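Local coordinates for toxin protein (Yersinia entomophaga, PDB 6AQK) that probably acts as an ADP-ribosyltransferase, as the C-terminal toxin domain of an RHS protein that would transfer ADP-ribose from NAD+ to a target, at residues R192-E203 / H218-P228; D16-G24 / E176-T186. One frame throughout, in Å; residues are numbered along the deposited sequence.

Overall arrangement
The two contacts lie on opposite sides of the chain's centre, with their own centres 24 Å apart. Their nearest atoms are about 7 Å from each other, so they do not touch. Contact 1 pairs strands 192-200 and 220-226 inside the five-stranded mixed sheet. Contact 2 joins the short N-terminal helix 19-23 to the loop before strand 184-187. That strand runs on through a short link into strand 192-200, which connects the two regions along the chain. Bound platinum ions lie about 6 Å from the side chain of L198 in contact 1 and about 8 Å from that of E184 in contact 2.

Contact 1: residues R192-E203 / H218-P228; sequences RMKITSLQYLPE and HRYIIKARMLP
M193 to Y200 pair with M226 to Y220 as antiparallel strands. K194 and R225 exchange backbone N-H...O bonds, and so do Q199 and I221. At T196 and S197 the register slips by one. K223 O takes the N-H of T196 at 2.9 Å and, weakly, that of S197.

The apolar side chains fall mainly on one face. M193 and M226 lie side by side, with M193 CE 3.8 Å from M226 SD. I222 CG2 touches both I195 CG2 (4.1 Å) and L198 CD2 (4.0 Å). The rings of Y200 and Y220 meet obliquely, planes at 42°. W163 of the next strand and F120 of helix 115-124 add to this layer.

Charged groups finish both ends. R219 is bent at chi2 and chi3, which brings NE to L201 O at 2.7 Å, nearly straight (171°) and in the guanidinium plane. Its NH1 bonds weakly to P202 O. R192 lays a guanidinium face over L227 CD1 and gives a weak edge bond to P228 O, while its NH2 pairs with E138.

Two central strands of a mixed sheet are joined here, with a classic beta bulge at T196, S197 and K223.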
loop_
_atom_site.group_PDB
_atom_site.type_symbol
_atom_site.label_atom_id
_atom_site.label_comp_id
_atom_site.label_asym_id
_atom_site.label_seq_id
_atom_site.Cartn_x
_atom_site.Cartn_y
_atom_site.Cartn_z
ATOM N N ARG A 192 3.393 8.910 -5.739
ATOM C CA ARG A 192 4.808 9.153 -5.562
ATOM C C ARG A 192 5.161 9.316 -4.117
ATOM O O ARG A 192 4.561 10.120 -3.414
ATOM C CB ARG A 192 5.240 10.422 -6.356
ATOM C CG ARG A 192 5.216 10.171 -7.867
ATOM C CD ARG A 192 5.642 11.332 -8.764
ATOM N NE ARG A 192 5.561 12.611 -8.078
ATOM C CZ ARG A 192 6.590 13.388 -7.705
ATOM N NH1 ARG A 192 6.335 14.529 -7.090
ATOM N NH2 ARG A 192 7.867 13.074 -7.955
ATOM N N MET A 193 6.182 8.593 -3.707
ATOM C CA MET A 193 6.724 8.710 -2.355
ATOM C C MET A 193 8.261 8.699 -2.391
ATOM O O MET A 193 8.886 8.165 -3.307
ATOM C CB MET A 193 6.192 7.621 -1.452
ATOM C CG MET A 193 6.611 6.211 -1.763
ATOM S SD MET A 193 6.032 4.969 -0.532
ATOM C CE MET A 193 4.280 5.175 -0.699
ATOM N N LYS A 194 8.844 9.281 -1.365
ATOM C CA LYS A 194 10.287 9.334 -1.200
ATOM C C LYS A 194 10.623 8.601 0.081
ATOM O O LYS A 194 10.148 9.034 1.109
ATOM C CB LYS A 194 10.720 10.786 -1.138
ATOM C CG LYS A 194 12.211 10.995 -0.962
ATOM C CD LYS A 194 12.366 12.489 -0.733
ATOM C CE LYS A 194 13.743 12.919 -0.261
ATOM N NZ LYS A 194 14.626 13.020 -1.454
ATOM N N ILE A 195 11.319 7.474 -0.032
ATOM C CA ILE A 195 11.743 6.705 1.131
ATOM C C ILE A 195 12.919 7.490 1.709
ATOM O O ILE A 195 13.932 7.720 1.002
ATOM C CB ILE A 195 12.211 5.298 0.796
ATOM C CG1 ILE A 195 11.168 4.546 -0.074
ATOM C CG2 ILE A 195 12.533 4.513 2.096
ATOM C CD1 ILE A 195 9.781 4.516 0.505
ATOM N N THR A 196 12.806 7.864 2.981
ATOM C CA THR A 196 13.899 8.558 3.614
ATOM C C THR A 196 14.687 7.776 4.629
ATOM O O THR A 196 15.846 8.139 4.910
ATOM C CB THR A 196 13.447 9.874 4.245
ATOM O OG1 THR A 196 12.544 9.592 5.310
ATOM C CG2 THR A 196 12.680 10.684 3.197
ATOM N N SER A 197 14.129 6.716 5.197
ATOM C CA SER A 197 14.833 5.995 6.279
ATOM C C SER A 197 14.250 4.610 6.459
ATOM O O SER A 197 12.989 4.453 6.389
ATOM C CB SER A 197 14.623 6.738 7.601
ATOM O OG SER A 197 15.473 6.101 8.508
ATOM N N LEU A 198 15.102 3.619 6.725
ATOM C CA LEU A 198 14.650 2.298 7.185
ATOM C C LEU A 198 15.218 2.122 8.548
ATOM O O LEU A 198 16.402 2.479 8.760
ATOM C CB LEU A 198 15.151 1.188 6.327
ATOM C CG LEU A 198 14.893 1.408 4.858
ATOM C CD1 LEU A 198 15.596 0.283 4.130
ATOM C CD2 LEU A 198 13.380 1.509 4.593
ATOM N N GLN A 199 14.381 1.672 9.474
ATOM C CA GLN A 199 14.831 1.339 10.863
ATOM C C GLN A 199 14.515 -0.082 11.256
ATOM O O GLN A 199 13.413 -0.608 10.982
ATOM C CB GLN A 199 14.162 2.174 11.920
ATOM C CG GLN A 199 14.257 3.657 11.728
ATOM C CD GLN A 199 13.523 4.445 12.846
ATOM O OE1 GLN A 199 13.099 5.524 12.580
ATOM N NE2 GLN A 199 13.392 3.866 14.119
ATOM N N TYR A 200 15.440 -0.684 11.995
ATOM C CA TYR A 200 15.244 -1.999 12.554
ATOM C C TYR A 200 15.111 -1.882 14.070
ATOM O O TYR A 200 15.850 -1.146 14.742
ATOM C CB TYR A 200 16.428 -2.932 12.215
ATOM C CG TYR A 200 16.473 -4.159 13.079
ATOM C CD1 TYR A 200 15.507 -5.175 12.950
ATOM C CD2 TYR A 200 17.446 -4.303 14.069
ATOM C CE1 TYR A 200 15.547 -6.329 13.750
ATOM C CE2 TYR A 200 17.488 -5.435 14.871
ATOM C CZ TYR A 200 16.563 -6.442 14.719
ATOM O OH TYR A 200 16.616 -7.525 15.528
ATOM N N LEU A 201 14.199 -2.661 14.587
ATOM C CA LEU A 201 13.837 -2.624 16.000
ATOM C C LEU A 201 13.914 -4.033 16.539
ATOM O O LEU A 201 13.038 -4.904 16.268
ATOM C CB LEU A 201 12.434 -2.021 16.190
ATOM C CG LEU A 201 12.196 -0.513 15.924
ATOM C CD1 LEU A 201 10.701 -0.218 15.970
ATOM C CD2 LEU A 201 12.960 0.428 16.850
ATOM N N PRO A 202 14.929 -4.311 17.357
ATOM C CA PRO A 202 14.881 -5.616 18.068
ATOM C C PRO A 202 13.587 -5.907 18.866
ATOM O O PRO A 202 12.806 -5.029 19.176
ATOM C CB PRO A 202 16.098 -5.545 19.040
ATOM C CG PRO A 202 16.968 -4.452 18.509
ATOM C CD PRO A 202 16.063 -3.478 17.770
ATOM N N GLU A 203 13.365 -7.160 19.176
ATOM C CA GLU A 203 12.318 -7.584 20.118
ATOM C C GLU A 203 12.275 -6.753 21.376
ATOM O O GLU A 203 13.305 -6.389 21.914
ATOM C CB GLU A 203 12.544 -9.041 20.543
ATOM C CG GLU A 203 12.247 -10.084 19.483
ATOM C CD GLU A 203 10.778 -10.187 19.136
ATOM O OE1 GLU A 203 9.916 -9.718 19.921
ATOM O OE2 GLU A 203 10.487 -10.733 18.057
ATOM N N HIS A 218 6.338 -4.035 15.824
ATOM C CA HIS A 218 7.030 -3.716 14.572
ATOM C C HIS A 218 8.532 -4.055 14.709
ATOM O O HIS A 218 9.221 -3.559 15.578
ATOM C CB HIS A 218 6.882 -2.207 14.240
ATOM C CG HIS A 218 5.492 -1.688 14.383
ATOM N ND1 HIS A 218 4.403 -2.358 13.868
ATOM C CD2 HIS A 218 4.998 -0.574 14.987
ATOM C CE1 HIS A 218 3.302 -1.691 14.154
ATOM N NE2 HIS A 218 3.631 -0.610 14.848
ATOM N N ARG A 219 9.058 -4.838 13.806
ATOM C CA ARG A 219 10.513 -5.006 13.678
ATOM C C ARG A 219 11.132 -4.008 12.709
ATOM O O ARG A 219 12.340 -3.786 12.748
ATOM C CB ARG A 219 10.869 -6.487 13.298
ATOM C CG ARG A 219 10.209 -7.543 14.210
ATOM C CD ARG A 219 10.971 -7.721 15.541
ATOM N NE ARG A 219 11.002 -6.590 16.474
ATOM C CZ ARG A 219 10.021 -6.272 17.339
ATOM N NH1 ARG A 219 10.148 -5.209 18.114
ATOM N NH2 ARG A 219 8.879 -6.965 17.418
ATOM N N TYR A 220 10.350 -3.459 11.780
ATOM C CA TYR A 220 10.864 -2.563 10.749
ATOM C C TYR A 220 9.933 -1.347 10.579
ATOM O O TYR A 220 8.710 -1.489 10.562
ATOM C CB TYR A 220 10.976 -3.252 9.374
ATOM C CG TYR A 220 11.935 -4.369 9.478
ATOM C CD1 TYR A 220 13.288 -4.109 9.448
ATOM C CD2 TYR A 220 11.505 -5.656 9.761
ATOM C CE1 TYR A 220 14.211 -5.116 9.633
ATOM C CE2 TYR A 220 12.418 -6.705 9.976
ATOM C CZ TYR A 220 13.783 -6.400 9.913
ATOM O OH TYR A 220 14.777 -7.351 10.113
ATOM N N ILE A 221 10.555 -0.177 10.512
ATOM C CA ILE A 221 9.898 1.079 10.220
ATOM C C ILE A 221 10.405 1.659 8.918
ATOM O O ILE A 221 11.623 1.824 8.701
ATOM C CB ILE A 221 10.092 2.130 11.333
ATOM C CG1 ILE A 221 9.791 1.516 12.736
ATOM C CG2 ILE A 221 9.226 3.370 11.027
ATOM C CD1 ILE A 221 8.343 1.060 13.011
ATOM N N ILE A 222 9.471 1.937 8.037
ATOM C CA ILE A 222 9.787 2.662 6.806
ATOM C C ILE A 222 9.279 4.084 6.975
ATOM O O ILE A 222 8.120 4.303 7.070
ATOM C CB ILE A 222 9.169 2.017 5.572
ATOM C CG1 ILE A 222 9.514 0.519 5.501
ATOM C CG2 ILE A 222 9.613 2.788 4.359
ATOM C CD1 ILE A 222 8.702 -0.194 4.428
ATOM N N LYS A 223 10.176 5.072 6.970
ATOM C CA LYS A 223 9.811 6.473 6.916
ATOM C C LYS A 223 9.852 6.944 5.460
ATOM O O LYS A 223 10.837 6.749 4.764
ATOM C CB LYS A 223 10.810 7.318 7.714
ATOM C CG LYS A 223 10.805 6.907 9.181
ATOM C CD LYS A 223 11.518 7.880 10.112
ATOM C CE LYS A 223 10.774 9.194 10.297
ATOM N NZ LYS A 223 11.714 10.131 11.012
ATOM N N ALA A 224 8.783 7.611 5.055
ATOM C CA ALA A 224 8.616 8.100 3.713
ATOM C C ALA A 224 7.781 9.354 3.671
ATOM O O ALA A 224 6.971 9.614 4.564
ATOM C CB ALA A 224 7.963 7.030 2.863
ATOM N N ARG A 225 7.956 10.135 2.600
ATOM C CA ARG A 225 7.215 11.338 2.362
ATOM C C ARG A 225 6.296 11.120 1.248
ATOM O O ARG A 225 6.701 10.545 0.241
ATOM C CB ARG A 225 8.155 12.475 1.981
ATOM C CG ARG A 225 9.343 12.616 2.914
ATOM C CD ARG A 225 10.335 13.732 2.491
ATOM N NE ARG A 225 9.738 15.063 2.400
ATOM C CZ ARG A 225 9.349 15.822 3.432
ATOM N NH1 ARG A 225 9.460 15.393 4.683
ATOM N NH2 ARG A 225 8.827 17.029 3.211
ATOM N N MET A 226 5.039 11.524 1.427
ATOM C CA MET A 226 4.062 11.429 0.303
ATOM C C MET A 226 4.192 12.756 -0.479
ATOM O O MET A 226 4.089 13.798 0.093
ATOM C CB MET A 226 2.668 11.218 0.846
ATOM C CG MET A 226 2.539 9.943 1.672
ATOM S SD MET A 226 2.885 8.503 0.642
ATOM C CE MET A 226 1.646 7.321 1.187
ATOM N N LEU A 227 4.469 12.666 -1.759
ATOM C CA LEU A 227 4.845 13.834 -2.589
ATOM C C LEU A 227 3.635 14.359 -3.332
ATOM O O LEU A 227 2.666 13.605 -3.526
ATOM C CB LEU A 227 5.896 13.426 -3.629
ATOM C CG LEU A 227 7.171 12.734 -3.085
ATOM C CD1 LEU A 227 8.158 12.306 -4.171
ATOM C CD2 LEU A 227 7.827 13.636 -2.066
ATOM N N PRO A 228 3.717 15.634 -3.776
ATOM C CA PRO A 228 2.590 16.265 -4.430
ATOM C C PRO A 228 2.238 15.576 -5.695
ATOM O O PRO A 228 3.114 14.951 -6.332
ATOM C CB PRO A 228 3.017 17.722 -4.640
ATOM C CG PRO A 228 4.139 17.955 -3.700
ATOM C CD PRO A 228 4.794 16.610 -3.461
HETATM O O HOH W 1 1.664 11.308 -5.720
#

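Contact 2: residues D16-G24 / E176-T186; sequences DPALYKQQG and EGLYASEGEVT
Q23 reaches from helix 19-23 to the backbone of G177 and L178. Its CG is anti to the carbonyl carbon (chi1 -69°), and the chain runs extended beyond it. This carries the amide across to the loop. Q23 OE1 accepts the N-H of L178 at 3.0 Å. The donor stands above the amide plane, 47° out of it. The same oxygen is 3.3 Å from G177 CA.

The other end of the amide meets a water. Q23 NE2 donates an N-H to it at 2.6 Å. The water in turn donates to E184 OE1 at 2.7 Å, and it is also bonded to T186 OG1. Q23 and E184 point at each other from opposite directions, their amide and carboxylate planes 50° apart.

Y20 turns a ring face to the loop. G177 CA lies over that face, 4.2 Å from the ring centroid, in a CH-pi contact. Y20 CD1 also touches L178 CB, the two side chains crossing at a slant. L178 CD2 packs on G24 CA at 3.6 Å, at the end of the helix. L178 also lays CG over one face of the Y179 ring.

L19 brings CD2 up to the carbonyl oxygen of E176. P17 CG meets E176 OE1 at 3.9 Å, with the two side chains at about a right angle. The other carboxylate oxygen of E176 is hydrogen-bonded to H95.

G177 opens a type I turn that ends at A180. The contact is mixed: one direct hydrogen bond and one water bridge, both made by Q23, flanked by CH-pi and apolar packing from Y20, L178, L19 and P17. A single glutamine ties the N-terminal helix directly to this turn and, through one water, to strand 184-187.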
loop_
_atom_site.group_PDB
_atom_site.type_symbol
_atom_site.label_atom_id
_atom_site.label_comp_id
_atom_site.label_asym_id
_atom_site.label_seq_id
_atom_site.Cartn_x
_atom_site.Cartn_y
_atom_site.Cartn_z
ATOM N N ASP A 16 -21.648 7.061 -6.295
ATOM C CA ASP A 16 -20.682 6.718 -5.228
ATOM C C ASP A 16 -19.284 6.640 -5.886
ATOM O O ASP A 16 -19.161 6.140 -6.990
ATOM C CB ASP A 16 -20.932 5.384 -4.526
ATOM C CG ASP A 16 -22.113 5.393 -3.587
ATOM O OD1 ASP A 16 -22.588 6.484 -3.209
ATOM O OD2 ASP A 16 -22.553 4.290 -3.231
ATOM N N PRO A 17 -18.260 7.084 -5.171
ATOM C CA PRO A 17 -16.861 6.860 -5.570
ATOM C C PRO A 17 -16.556 5.452 -6.055
ATOM O O PRO A 17 -16.944 4.460 -5.434
ATOM C CB PRO A 17 -16.123 7.144 -4.292
ATOM C CG PRO A 17 -16.917 8.249 -3.638
ATOM C CD PRO A 17 -18.359 7.893 -3.935
ATOM N N ALA A 18 -15.961 5.356 -7.235
ATOM C CA ALA A 18 -15.484 4.117 -7.749
ATOM C C ALA A 18 -14.489 3.473 -6.820
ATOM O O ALA A 18 -14.361 2.240 -6.823
ATOM C CB ALA A 18 -14.875 4.336 -9.120
ATOM N N LEU A 19 -13.811 4.283 -6.008
ATOM C CA LEU A 19 -12.927 3.707 -4.976
ATOM C C LEU A 19 -13.573 2.616 -4.093
ATOM O O LEU A 19 -12.873 1.651 -3.706
ATOM C CB LEU A 19 -12.318 4.803 -4.106
ATOM C CG LEU A 19 -11.278 4.507 -3.085
ATOM C CD1 LEU A 19 -10.135 3.813 -3.798
ATOM C CD2 LEU A 19 -10.752 5.793 -2.457
ATOM N N TYR A 20 -14.879 2.748 -3.772
ATOM C CA TYR A 20 -15.566 1.730 -2.978
ATOM C C TYR A 20 -15.436 0.346 -3.597
ATOM O O TYR A 20 -15.326 -0.654 -2.850
ATOM C CB TYR A 20 -17.060 1.982 -2.853
ATOM C CG TYR A 20 -17.451 3.032 -1.846
ATOM C CD1 TYR A 20 -17.436 2.782 -0.471
ATOM C CD2 TYR A 20 -17.979 4.237 -2.272
ATOM C CE1 TYR A 20 -17.834 3.794 0.417
ATOM C CE2 TYR A 20 -18.365 5.234 -1.409
ATOM C CZ TYR A 20 -18.299 5.033 -0.092
ATOM O OH TYR A 20 -18.717 6.094 0.634
ATOM N N LYS A 21 -15.571 0.252 -4.915
ATOM C CA LYS A 21 -15.388 -1.036 -5.615
ATOM C C LYS A 21 -14.072 -1.775 -5.318
ATOM O O LYS A 21 -14.059 -2.993 -5.220
ATOM C CB LYS A 21 -15.604 -0.932 -7.140
ATOM C CG LYS A 21 -17.037 -0.557 -7.564
ATOM C CD LYS A 21 -17.091 -0.245 -9.053
ATOM N N GLN A 22 -12.976 -1.043 -5.144
ATOM C CA GLN A 22 -11.699 -1.632 -4.852
ATOM C C GLN A 22 -11.547 -2.027 -3.372
ATOM O O GLN A 22 -10.741 -2.890 -3.036
ATOM C CB GLN A 22 -10.650 -0.546 -5.177
ATOM C CG GLN A 22 -9.233 -0.986 -5.052
ATOM C CD GLN A 22 -8.589 -0.759 -3.728
ATOM O OE1 GLN A 22 -9.097 -0.086 -2.852
ATOM N NE2 GLN A 22 -7.406 -1.383 -3.561
ATOM N N GLN A 23 -12.252 -1.325 -2.477
ATOM C CA GLN A 23 -12.062 -1.466 -1.004
ATOM C C GLN A 23 -12.951 -2.498 -0.321
ATOM O O GLN A 23 -12.648 -2.882 0.800
ATOM C CB GLN A 23 -12.414 -0.156 -0.325
ATOM C CG GLN A 23 -11.445 0.943 -0.615
ATOM C CD GLN A 23 -11.993 2.242 -0.152
ATOM O OE1 GLN A 23 -13.174 2.581 -0.404
ATOM N NE2 GLN A 23 -11.179 2.990 0.533
ATOM N N GLY A 24 -14.002 -2.923 -0.985
ATOM C CA GLY A 24 -15.000 -3.838 -0.417
ATOM C C GLY A 24 -14.646 -5.289 -0.640
ATOM O O GLY A 24 -13.454 -5.663 -0.709
ATOM N N GLU A 176 -11.620 9.226 1.869
ATOM C CA GLU A 176 -12.730 8.875 1.021
ATOM C C GLU A 176 -12.912 7.358 0.957
ATOM O O GLU A 176 -11.957 6.659 0.931
ATOM C CB GLU A 176 -12.434 9.443 -0.379
ATOM C CG GLU A 176 -13.617 9.555 -1.281
ATOM C CD GLU A 176 -14.590 10.638 -0.873
ATOM O OE1 GLU A 176 -15.687 10.257 -0.554
ATOM O OE2 GLU A 176 -14.286 11.849 -0.830
ATOM N N GLY A 177 -14.146 6.875 0.917
ATOM C CA GLY A 177 -14.402 5.437 0.786
ATOM C C GLY A 177 -14.824 4.729 2.069
ATOM O O GLY A 177 -15.240 5.325 3.032
ATOM N N LEU A 178 -14.686 3.431 2.058
ATOM C CA LEU A 178 -15.448 2.594 2.907
ATOM C C LEU A 178 -15.024 2.718 4.356
ATOM O O LEU A 178 -15.847 2.536 5.250
ATOM C CB LEU A 178 -15.296 1.197 2.349
ATOM C CG LEU A 178 -15.954 -0.056 2.901
ATOM C CD1 LEU A 178 -17.466 -0.005 3.020
ATOM C CD2 LEU A 178 -15.597 -1.206 1.965
ATOM N N TYR A 179 -13.776 3.115 4.624
ATOM C CA TYR A 179 -13.288 3.202 5.996
ATOM C C TYR A 179 -12.840 4.606 6.334
ATOM O O TYR A 179 -12.195 4.799 7.370
ATOM C CB TYR A 179 -12.131 2.206 6.164
ATOM C CG TYR A 179 -12.566 0.787 5.857
ATOM C CD1 TYR A 179 -13.519 0.181 6.654
ATOM C CD2 TYR A 179 -12.115 0.109 4.745
ATOM C CE1 TYR A 179 -13.984 -1.083 6.400
ATOM C CE2 TYR A 179 -12.589 -1.197 4.468
ATOM C CZ TYR A 179 -13.523 -1.766 5.318
ATOM O OH TYR A 179 -14.041 -3.026 5.108
ATOM N N ALA A 180 -13.206 5.584 5.505
ATOM C CA ALA A 180 -12.876 6.990 5.795
ATOM C C ALA A 180 -13.371 7.417 7.166
ATOM O O ALA A 180 -12.641 8.036 7.897
ATOM C CB ALA A 180 -13.460 7.894 4.744
ATOM N N SER A 181 -14.565 6.994 7.544
ATOM C CA SER A 181 -15.140 7.376 8.858
ATOM C C SER A 181 -14.430 6.625 10.014
ATOM O O SER A 181 -14.595 7.001 11.141
ATOM C CB SER A 181 -16.669 7.126 8.869
ATOM O OG SER A 181 -16.947 5.722 8.839
ATOM N N GLU A 182 -13.593 5.610 9.720
ATOM C CA GLU A 182 -12.778 4.939 10.727
ATOM C C GLU A 182 -11.300 5.388 10.689
ATOM O O GLU A 182 -10.505 4.730 11.302
ATOM C CB GLU A 182 -12.936 3.439 10.599
ATOM C CG GLU A 182 -14.330 3.062 10.125
ATOM C CD GLU A 182 -14.801 1.770 10.701
ATOM O OE1 GLU A 182 -14.143 0.753 10.440
ATOM O OE2 GLU A 182 -15.831 1.786 11.415
ATOM N N GLY A 183 -10.983 6.537 10.021
ATOM C CA GLY A 183 -9.677 7.161 9.982
ATOM C C GLY A 183 -8.760 6.737 8.819
ATOM O O GLY A 183 -7.584 7.038 8.820
ATOM N N GLU A 184 -9.293 6.045 7.834
ATOM C CA GLU A 184 -8.425 5.532 6.750
ATOM C C GLU A 184 -8.194 6.670 5.761
ATOM O O GLU A 184 -9.166 7.362 5.377
ATOM C CB GLU A 184 -9.059 4.323 6.117
ATOM C CG GLU A 184 -8.276 3.732 4.962
ATOM C CD GLU A 184 -8.682 2.265 4.685
ATOM O OE1 GLU A 184 -9.348 1.966 3.667
ATOM O OE2 GLU A 184 -8.331 1.415 5.487
ATOM N N VAL A 185 -6.922 6.871 5.361
ATOM C CA VAL A 185 -6.553 7.793 4.304
ATOM C C VAL A 185 -5.949 6.977 3.171
ATOM O O VAL A 185 -4.994 6.267 3.391
ATOM C CB VAL A 185 -5.505 8.813 4.831
ATOM C CG1 VAL A 185 -4.964 9.665 3.708
ATOM C CG2 VAL A 185 -6.059 9.638 5.988
ATOM N N THR A 186 -6.465 7.125 1.970
ATOM C CA THR A 186 -5.995 6.353 0.843
ATOM C C THR A 186 -5.215 7.112 -0.205
ATOM O O THR A 186 -5.497 8.328 -0.492
ATOM C CB THR A 186 -7.258 5.733 0.183
ATOM O OG1 THR A 186 -8.086 5.179 1.216
ATOM C CG2 THR A 186 -6.908 4.620 -0.856
HETATM O O HOH W 2 -8.652 2.484 1.084
#